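Phytochromobilin synthase (Solanum lycopersicum, PDB 6KME) probably reduces biliverdin IX alpha, with electrons from ferredoxin, to phytochromobilin, the bilin chromophore of plant phytochromes. Local coordinates at residues F39-T44 against T48-S53; A101-P106 against L110-A115; L155-L160 against H191-S196. The protein carries 1 engineered substitution. All blocks are in the same frame, centred on the assembly; numbering follows the deposited sequence.

Contact 1: F39-T44 against T48-S53; sequences FALEET and TLLSPS
Thr48 N reaches back to Thr44 O over 3.0 Å, an i to i+4 backbone bond that closes the last turn of helix 34-47 before the chain straightens toward strand 51-63. The hydrogen is bent off the line (135° at H), although the nitrogen itself stands almost straight out from the carbonyl of Thr44. Beside this bond lie the two threonine methyls, Thr44 CG2 and Thr48 CG2, 3.9 Å apart.

Thr44 serves two neighbourhoods with its two branches. Its OG1 sits beside the backbone N (chi1 -47°), which leaves CG2 trans to that N; CG2 meets Leu50 CD2 at 3.8 Å, the two side chains crossing at about a right angle. OG1 turns instead to the preceding turn and to Tyr202 of helix 188-211; the separation of 2.5 Å from Ala40 O is so short that its exact value is doubtful. With a serine here, Leu50 CD2 and Thr48 CG2 would probably face a gap where the methyl had been.

Leu50 points its CB at the helix and forks over it: CD2 rests on Thr44 CG2, while CD1 touches both Thr44 CB and Leu41 CD2, 4.0 Å from the latter. Branched aliphatic chains suit this place because both leucines also touch Phe76 and Leu84 of the sheet. Leu50 N is held by Asn45 OD1, which helps to fix the turn. This is a helix-to-strand connection that folds an N-terminal helix back against the central antiparallel sheet, as in the alpha/beta/alpha sandwich of ferredoxin-dependent bilin reductases.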
loop_
_atom_site.group_PDB
_atom_site.type_symbol
_atom_site.label_atom_id
_atom_site.label_comp_id
_atom_site.label_asym_id
_atom_site.label_seq_id
_atom_site.Cartn_x
_atom_site.Cartn_y
_atom_site.Cartn_z
ATOM N N PHE A 39 9.330 -14.307 -3.857
ATOM C CA PHE A 39 10.554 -13.548 -3.638
ATOM C C PHE A 39 10.521 -12.851 -2.285
ATOM O O PHE A 39 11.501 -12.879 -1.537
ATOM C CB PHE A 39 10.767 -12.519 -4.751
ATOM C CG PHE A 39 11.913 -11.564 -4.476
ATOM C CD1 PHE A 39 13.197 -11.874 -4.874
ATOM C CD2 PHE A 39 11.700 -10.373 -3.794
ATOM C CE1 PHE A 39 14.254 -11.005 -4.608
ATOM C CE2 PHE A 39 12.745 -9.507 -3.522
ATOM C CZ PHE A 39 14.026 -9.821 -3.932
ATOM N N ALA A 40 9.395 -12.210 -1.958
ATOM C CA ALA A 40 9.368 -11.349 -0.782
ATOM C C ALA A 40 9.393 -12.168 0.494
ATOM O O ALA A 40 10.077 -11.804 1.460
ATOM C CB ALA A 40 8.135 -10.443 -0.816
ATOM N N LEU A 41 8.666 -13.283 0.515
ATOM C CA LEU A 41 8.673 -14.126 1.707
ATOM C C LEU A 41 10.049 -14.732 1.946
ATOM O O LEU A 41 10.523 -14.775 3.090
ATOM C CB LEU A 41 7.611 -15.217 1.587
ATOM C CG LEU A 41 6.165 -14.745 1.400
ATOM C CD1 LEU A 41 5.209 -15.937 1.394
ATOM C CD2 LEU A 41 5.748 -13.719 2.452
ATOM N N GLU A 42 10.709 -15.206 0.882
ATOM C CA GLU A 42 12.065 -15.747 1.029
ATOM C C GLU A 42 13.038 -14.689 1.546
ATOM O O GLU A 42 13.839 -14.962 2.454
ATOM C CB GLU A 42 12.566 -16.310 -0.304
ATOM C CG GLU A 42 11.810 -17.516 -0.811
ATOM C CD GLU A 42 12.608 -18.789 -0.669
ATOM O OE1 GLU A 42 13.319 -18.932 0.348
ATOM O OE2 GLU A 42 12.533 -19.640 -1.579
ATOM N N GLU A 43 13.009 -13.484 0.956
ATOM C CA GLU A 43 13.902 -12.420 1.412
ATOM C C GLU A 43 13.628 -12.057 2.867
ATOM O O GLU A 43 14.567 -11.878 3.654
ATOM C CB GLU A 43 13.771 -11.178 0.523
ATOM C CG GLU A 43 14.431 -11.294 -0.843
ATOM C CD GLU A 43 15.960 -11.263 -0.818
ATOM O OE1 GLU A 43 16.569 -10.356 -0.196
ATOM O OE2 GLU A 43 16.561 -12.158 -1.447
ATOM N N THR A 44 12.351 -11.956 3.249
ATOM C CA THR A 44 12.029 -11.615 4.633
ATOM C C THR A 44 12.633 -12.627 5.602
ATOM O O THR A 44 13.172 -12.254 6.653
ATOM C CB THR A 44 10.511 -11.528 4.826
ATOM O OG1 THR A 44 9.933 -10.749 3.772
ATOM C CG2 THR A 44 10.172 -10.877 6.179
ATOM N N THR A 48 14.605 -12.044 9.259
ATOM C CA THR A 48 13.877 -12.367 10.478
ATOM C C THR A 48 13.264 -13.746 10.259
ATOM O O THR A 48 13.637 -14.458 9.323
ATOM C CB THR A 48 12.841 -11.276 10.805
ATOM O OG1 THR A 48 12.258 -11.528 12.093
ATOM C CG2 THR A 48 11.729 -11.216 9.739
ATOM N N LEU A 49 12.332 -14.137 11.118
ATOM C CA LEU A 49 11.587 -15.374 10.931
ATOM C C LEU A 49 10.105 -15.047 10.934
ATOM O O LEU A 49 9.570 -14.587 11.948
ATOM C CB LEU A 49 11.919 -16.402 12.016
ATOM C CG LEU A 49 11.159 -17.724 11.868
ATOM C CD1 LEU A 49 11.367 -18.318 10.477
ATOM C CD2 LEU A 49 11.572 -18.709 12.946
ATOM N N LEU A 50 9.445 -15.282 9.805
ATOM C CA LEU A 50 8.011 -15.070 9.735
ATOM C C LEU A 50 7.276 -16.177 10.475
ATOM O O LEU A 50 7.708 -17.337 10.517
ATOM C CB LEU A 50 7.549 -15.006 8.278
ATOM C CG LEU A 50 7.988 -13.808 7.438
ATOM C CD1 LEU A 50 7.699 -14.059 5.955
ATOM C CD2 LEU A 50 7.261 -12.541 7.887
ATOM N N SER A 51 6.161 -15.803 11.088
ATOM C CA SER A 51 5.270 -16.783 11.674
ATOM C C SER A 51 3.885 -16.623 11.054
ATOM O O SER A 51 3.552 -15.546 10.544
ATOM C CB SER A 51 5.200 -16.638 13.204
ATOM O OG SER A 51 4.796 -15.340 13.589
ATOM N N PRO A 52 3.071 -17.675 11.043
ATOM C CA PRO A 52 1.748 -17.560 10.417
ATOM C C PRO A 52 0.864 -16.577 11.174
ATOM O O PRO A 52 0.847 -16.552 12.406
ATOM C CB PRO A 52 1.199 -18.989 10.496
ATOM C CG PRO A 52 1.915 -19.604 11.652
ATOM C CD PRO A 52 3.286 -19.002 11.653
ATOM N N SER A 53 0.137 -15.741 10.422
ATOM C CA SER A 53 -0.899 -14.937 11.053
ATOM C C SER A 53 -2.125 -15.794 11.358
ATOM O O SER A 53 -2.450 -16.709 10.598
ATOM C CB SER A 53 -1.312 -13.773 10.143
ATOM O OG SER A 53 -2.548 -13.201 10.553
#

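Contact 2: A101-P106 against L110-A115; sequences AAFPKP and LPIFCA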
loop_
_atom_site.group_PDB
_atom_site.type_symbol
_atom_site.label_atom_id
_atom_site.label_comp_id
_atom_site.label_asym_id
_atom_site.label_seq_id
_atom_site.Cartn_x
_atom_site.Cartn_y
_atom_site.Cartn_z
ATOM N N ALA A 101 1.377 -5.874 1.258
ATOM C CA ALA A 101 1.699 -4.813 2.207
ATOM C C ALA A 101 2.356 -5.387 3.457
ATOM O O ALA A 101 2.082 -6.519 3.868
ATOM C CB ALA A 101 0.451 -4.018 2.632
ATOM N N ALA A 102 3.220 -4.575 4.064
ATOM C CA ALA A 102 3.834 -4.876 5.352
ATOM C C ALA A 102 3.475 -3.755 6.316
ATOM O O ALA A 102 3.820 -2.589 6.075
ATOM C CB ALA A 102 5.347 -5.026 5.220
ATOM N N PHE A 103 2.755 -4.108 7.382
ATOM C CA PHE A 103 2.357 -3.175 8.425
ATOM C C PHE A 103 3.228 -3.398 9.651
ATOM O O PHE A 103 3.233 -4.520 10.196
ATOM C CB PHE A 103 0.892 -3.373 8.797
ATOM C CG PHE A 103 -0.084 -3.153 7.648
ATOM C CD1 PHE A 103 0.057 -2.079 6.786
ATOM C CD2 PHE A 103 -1.153 -4.023 7.457
ATOM C CE1 PHE A 103 -0.846 -1.881 5.741
ATOM C CE2 PHE A 103 -2.062 -3.833 6.418
ATOM C CZ PHE A 103 -1.908 -2.763 5.557
ATOM N N PRO A 104 3.934 -2.388 10.148
ATOM C CA PRO A 104 4.768 -2.583 11.344
ATOM C C PRO A 104 3.953 -2.545 12.630
ATOM O O PRO A 104 2.850 -1.995 12.693
ATOM C CB PRO A 104 5.753 -1.405 11.284
ATOM C CG PRO A 104 5.010 -0.334 10.536
ATOM C CD PRO A 104 4.072 -1.034 9.573
ATOM N N LYS A 105 4.521 -3.163 13.674
ATOM C CA LYS A 105 3.986 -2.960 15.002
ATOM C C LYS A 105 4.215 -1.503 15.401
ATOM O O LYS A 105 5.189 -0.881 14.966
ATOM C CB LYS A 105 4.640 -3.915 16.008
ATOM C CG LYS A 105 4.261 -5.375 15.773
ATOM C CD LYS A 105 4.952 -6.333 16.725
ATOM C CE LYS A 105 4.660 -7.777 16.330
ATOM N NZ LYS A 105 5.412 -8.751 17.177
ATOM N N PRO A 106 3.310 -0.922 16.192
ATOM C CA PRO A 106 3.415 0.516 16.495
ATOM C C PRO A 106 4.695 0.916 17.216
ATOM O O PRO A 106 5.042 2.101 17.211
ATOM C CB PRO A 106 2.177 0.779 17.366
ATOM C CG PRO A 106 1.215 -0.295 16.973
ATOM C CD PRO A 106 2.057 -1.505 16.699
ATOM N N LEU A 110 8.468 2.273 11.256
ATOM C CA LEU A 110 8.851 2.034 9.867
ATOM C C LEU A 110 7.798 2.544 8.887
ATOM O O LEU A 110 6.601 2.579 9.197
ATOM C CB LEU A 110 9.045 0.539 9.611
ATOM C CG LEU A 110 10.307 -0.112 10.147
ATOM C CD1 LEU A 110 10.018 -1.564 10.490
ATOM C CD2 LEU A 110 11.395 0.007 9.096
ATOM N N PRO A 111 8.214 2.887 7.670
ATOM C CA PRO A 111 7.243 3.059 6.591
ATOM C C PRO A 111 6.477 1.766 6.344
ATOM O O PRO A 111 6.939 0.663 6.647
ATOM C CB PRO A 111 8.110 3.437 5.381
ATOM C CG PRO A 111 9.351 4.035 5.967
ATOM C CD PRO A 111 9.581 3.273 7.262
ATOM N N ILE A 112 5.277 1.922 5.796
ATOM C CA ILE A 112 4.458 0.799 5.359
ATOM C C ILE A 112 4.846 0.436 3.929
ATOM O O ILE A 112 4.772 1.277 3.028
ATOM C CB ILE A 112 2.968 1.144 5.462
ATOM C CG1 ILE A 112 2.577 1.219 6.941
ATOM C CG2 ILE A 112 2.144 0.134 4.691
ATOM C CD1 ILE A 112 1.234 1.893 7.204
ATOM N N PHE A 113 5.288 -0.805 3.717
ATOM C CA PHE A 113 5.584 -1.250 2.364
ATOM C C PHE A 113 4.275 -1.503 1.635
ATOM O O PHE A 113 3.366 -2.133 2.177
ATOM C CB PHE A 113 6.453 -2.514 2.342
ATOM C CG PHE A 113 6.860 -2.920 0.940
ATOM C CD1 PHE A 113 7.974 -2.342 0.332
ATOM C CD2 PHE A 113 6.092 -3.828 0.207
ATOM C CE1 PHE A 113 8.333 -2.680 -0.989
ATOM C CE2 PHE A 113 6.435 -4.168 -1.101
ATOM C CZ PHE A 113 7.565 -3.595 -1.700
ATOM N N CYS A 114 4.185 -1.016 0.396
ATOM C CA CYS A 114 2.926 -0.986 -0.342
ATOM C C CYS A 114 3.185 -1.324 -1.808
ATOM O O CYS A 114 3.932 -0.612 -2.486
ATOM C CB CYS A 114 2.277 0.395 -0.196
ATOM S SG CYS A 114 0.838 0.711 -1.250
ATOM N N ALA A 115 2.581 -2.410 -2.297
ATOM C CA ALA A 115 2.627 -2.764 -3.719
ATOM C C ALA A 115 1.214 -3.110 -4.162
ATOM O O ALA A 115 0.630 -4.092 -3.685
ATOM C CB ALA A 115 3.577 -3.930 -3.987
#
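Ile112 stands at the edge of the Phe103 ring, its CG2 near the ring plane and 3.7 Å from Phe103 CD1. The isoleucine spreads in two directions: CG2, trans to its backbone N, goes to the phenylalanine, while CG1 goes to Pro104 CD at 3.8 Å, the side chains of Ile112 and Pro104 crossing at about a right angle. A beta-branched residue suits this position, since one side chain can touch both neighbours on the facing strand.

Pro104 continues the contact past the bridged pairs, at the end of its strand. Its CB meets Leu110 CB at 4.2 Å, and its CG lies 3.6 Å from Leu110 O, a buried carbonyl for which the model offers no hydrogen-bond partner. Proline, lacking an N-H, suits the point where the two chains begin to part.

On the face away from Phe103 and Ile112 lie Ala102 and Phe113, whose CB atoms are 4.0 Å apart. The small alanine leaves room for Trp205 of helix 188-211; the Phe113 ring, with CG trans to the backbone N (chi1 -175°), swings away from Ala102 to meet Tyr202 edge-to-face. These two residues form the hydrogen-bonded antiparallel pair: Ala102 N donates to Phe113 O over 3.1 Å and at a fairly straight 158°, whereas the return bond from Phe113 N to Ala102 O is weak, at 3.3 Å. Ala101 and Cys114 form the next, non-hydrogen-bonded pair.

Phe103 packs on Leu232 and Ile112 on Tyr231, both of helix 218-238, and Cys114 on the same face touches biliverdin. Strands 96-104 and 112-119 thus form a beta hairpin in the middle of the central antiparallel sheet, with helices over both faces and the bilin pocket on one.

Contact 3: L155-L160 against H191-S196; sequences LKYSKL and HSVLFS
Tyr157 bridges the gap to helix 188-211 with the far end of its ring. CG sits beside the backbone N (chi1 -74°), which sends the ring out from its own helix, so that the hydroxyl arrives 3.5 Å from Ser196 CB and 3.3 Å from Ser196 O. The polar partner of that hydroxyl is Asp200 OD2, one turn farther along the same helix, and this hydrogen bond anchors the ring's outer end. Nearer the root, Tyr157 CD1 comes within 4.2 Å of Val193 CG1. From within the helix, Lys156 CG lies over the rim of one ring face.

A long side chain suits this place, since the two segments are widely spaced: their axes pass 11.0 Å apart and run nearly antiparallel, at 162°. Helix 151-160 here joins helix 188-211 beside edge strand 180-185 of the central sheet, where Tyr157 also touches Ile180, within an alpha/beta/alpha sandwich.

Val193 packs against both Tyr157 and Leu160. Its CG1, trans to the backbone N (chi1 175°), is the branch that reaches across, and it meets Leu160 CB at 3.9 Å and Leu160 CD1 at 4.0 Å. The leucine slants past it on the more exposed side of the contact. Small Ser196 allows the tyrosine hydroxyl to come close to the helix backbone.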
loop_
_atom_site.group_PDB
_atom_site.type_symbol
_atom_site.label_atom_id
_atom_site.label_comp_id
_atom_site.label_asym_id
_atom_site.label_seq_id
_atom_site.Cartn_x
_atom_site.Cartn_y
_atom_site.Cartn_z
ATOM N N LEU A 155 15.015 7.822 -8.000
ATOM C CA LEU A 155 15.400 8.426 -9.270
ATOM C C LEU A 155 15.628 7.362 -10.340
ATOM O O LEU A 155 15.291 7.571 -11.512
ATOM C CB LEU A 155 16.649 9.287 -9.073
ATOM C CG LEU A 155 16.928 10.358 -10.123
ATOM C CD1 LEU A 155 15.747 11.298 -10.255
ATOM C CD2 LEU A 155 18.189 11.120 -9.757
ATOM N N LYS A 156 16.183 6.212 -9.953
ATOM C CA LYS A 156 16.440 5.134 -10.909
ATOM C C LYS A 156 15.166 4.706 -11.624
ATOM O O LYS A 156 15.151 4.548 -12.850
ATOM C CB LYS A 156 17.066 3.939 -10.189
ATOM C CG LYS A 156 17.395 2.752 -11.083
ATOM C CD LYS A 156 17.863 1.566 -10.244
ATOM C CE LYS A 156 18.495 0.471 -11.096
ATOM N NZ LYS A 156 18.801 -0.741 -10.277
ATOM N N TYR A 157 14.080 4.509 -10.879
ATOM C CA TYR A 157 12.874 3.962 -11.485
ATOM C C TYR A 157 11.901 5.025 -11.972
ATOM O O TYR A 157 11.091 4.740 -12.863
ATOM C CB TYR A 157 12.191 3.014 -10.501
ATOM C CG TYR A 157 12.961 1.725 -10.405
ATOM C CD1 TYR A 157 12.892 0.793 -11.428
ATOM C CD2 TYR A 157 13.799 1.464 -9.328
ATOM C CE1 TYR A 157 13.605 -0.374 -11.375
ATOM C CE2 TYR A 157 14.519 0.291 -9.261
ATOM C CZ TYR A 157 14.414 -0.624 -10.292
ATOM O OH TYR A 157 15.122 -1.793 -10.257
ATOM N N SER A 158 11.970 6.243 -11.431
ATOM C CA SER A 158 11.145 7.321 -11.967
ATOM C C SER A 158 11.469 7.586 -13.432
ATOM O O SER A 158 10.609 8.056 -14.186
ATOM C CB SER A 158 11.334 8.594 -11.141
ATOM O OG SER A 158 12.530 9.256 -11.526
ATOM N N LYS A 159 12.698 7.285 -13.857
ATOM C CA LYS A 159 13.045 7.447 -15.265
ATOM C C LYS A 159 12.444 6.335 -16.118
ATOM O O LYS A 159 11.992 6.586 -17.239
ATOM C CB LYS A 159 14.564 7.485 -15.431
ATOM C CG LYS A 159 15.239 8.616 -14.676
ATOM C CD LYS A 159 16.742 8.613 -14.907
ATOM C CE LYS A 159 17.441 9.643 -14.033
ATOM N NZ LYS A 159 18.913 9.644 -14.254
ATOM N N LEU A 160 12.407 5.110 -15.590
ATOM C CA LEU A 160 11.982 3.931 -16.338
ATOM C C LEU A 160 10.479 3.685 -16.286
ATOM O O LEU A 160 9.936 3.043 -17.190
ATOM C CB LEU A 160 12.690 2.684 -15.795
ATOM C CG LEU A 160 14.211 2.709 -15.652
ATOM C CD1 LEU A 160 14.657 1.421 -14.997
ATOM C CD2 LEU A 160 14.873 2.886 -17.003
ATOM N N HIS A 191 7.216 -5.265 -17.800
ATOM C CA HIS A 191 7.011 -6.129 -16.640
ATOM C C HIS A 191 8.331 -6.534 -15.999
ATOM O O HIS A 191 8.404 -6.690 -14.771
ATOM C CB HIS A 191 6.188 -7.350 -17.040
ATOM C CG HIS A 191 4.728 -7.046 -17.217
ATOM N ND1 HIS A 191 4.013 -7.430 -18.330
ATOM C CD2 HIS A 191 3.855 -6.384 -16.420
ATOM C CE1 HIS A 191 2.761 -7.022 -18.211
ATOM N NE2 HIS A 191 2.638 -6.386 -17.059
ATOM N N SER A 192 9.380 -6.709 -16.807
ATOM C CA SER A 192 10.707 -6.957 -16.252
ATOM C C SER A 192 11.162 -5.792 -15.378
ATOM O O SER A 192 11.709 -6.001 -14.292
ATOM C CB SER A 192 11.704 -7.217 -17.384
ATOM O OG SER A 192 13.038 -7.234 -16.902
ATOM N N VAL A 193 10.929 -4.556 -15.828
ATOM C CA VAL A 193 11.293 -3.392 -15.023
ATOM C C VAL A 193 10.477 -3.352 -13.735
ATOM O O VAL A 193 11.008 -3.065 -12.649
ATOM C CB VAL A 193 11.119 -2.105 -15.848
ATOM C CG1 VAL A 193 11.367 -0.888 -14.989
ATOM C CG2 VAL A 193 12.075 -2.118 -17.031
ATOM N N LEU A 194 9.176 -3.642 -13.832
ATOM C CA LEU A 194 8.321 -3.634 -12.652
ATOM C C LEU A 194 8.792 -4.648 -11.622
ATOM O O LEU A 194 8.792 -4.365 -10.417
ATOM C CB LEU A 194 6.878 -3.933 -13.054
ATOM C CG LEU A 194 5.883 -4.052 -11.900
ATOM C CD1 LEU A 194 5.792 -2.738 -11.138
ATOM C CD2 LEU A 194 4.500 -4.494 -12.406
ATOM N N PHE A 195 9.166 -5.848 -12.077
ATOM C CA PHE A 195 9.682 -6.859 -11.159
ATOM C C PHE A 195 10.959 -6.379 -10.479
ATOM O O PHE A 195 11.105 -6.504 -9.259
ATOM C CB PHE A 195 9.920 -8.175 -11.906
ATOM C CG PHE A 195 8.704 -9.062 -11.979
ATOM C CD1 PHE A 195 7.469 -8.549 -12.363
ATOM C CD2 PHE A 195 8.799 -10.415 -11.681
ATOM C CE1 PHE A 195 6.347 -9.368 -12.437
ATOM C CE2 PHE A 195 7.678 -11.237 -11.749
ATOM C CZ PHE A 195 6.454 -10.712 -12.129
ATOM N N SER A 196 11.893 -5.811 -11.250
ATOM C CA SER A 196 13.139 -5.315 -10.663
ATOM C C SER A 196 12.870 -4.232 -9.624
ATOM O O SER A 196 13.546 -4.174 -8.589
ATOM C CB SER A 196 14.061 -4.778 -11.758
ATOM O OG SER A 196 14.459 -5.808 -12.647
#

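In the fold
All three contacts meet helix 188-211: its Tyr202 bonds Thr44 of contact 1 and packs against Phe113 of contact 2, and the helix itself supplies residues 191-196 of contact 3. Contacts 1 and 2 both reach the central sheet, with centres 14 Å apart and nearest atoms about 7 Å apart. By centres contact 3 is more remote, 24 Å from contact 1 and 21 Å from contact 2, though its nearest atoms come within about 7 and 8 Å of them. Contact 2 includes a residue of the biliverdin pocket, Cys114, which touches the bilin; the Ile112 side chain lies about 8 Å from it. Contacts 1 and 3 are structural packing away from the pocket.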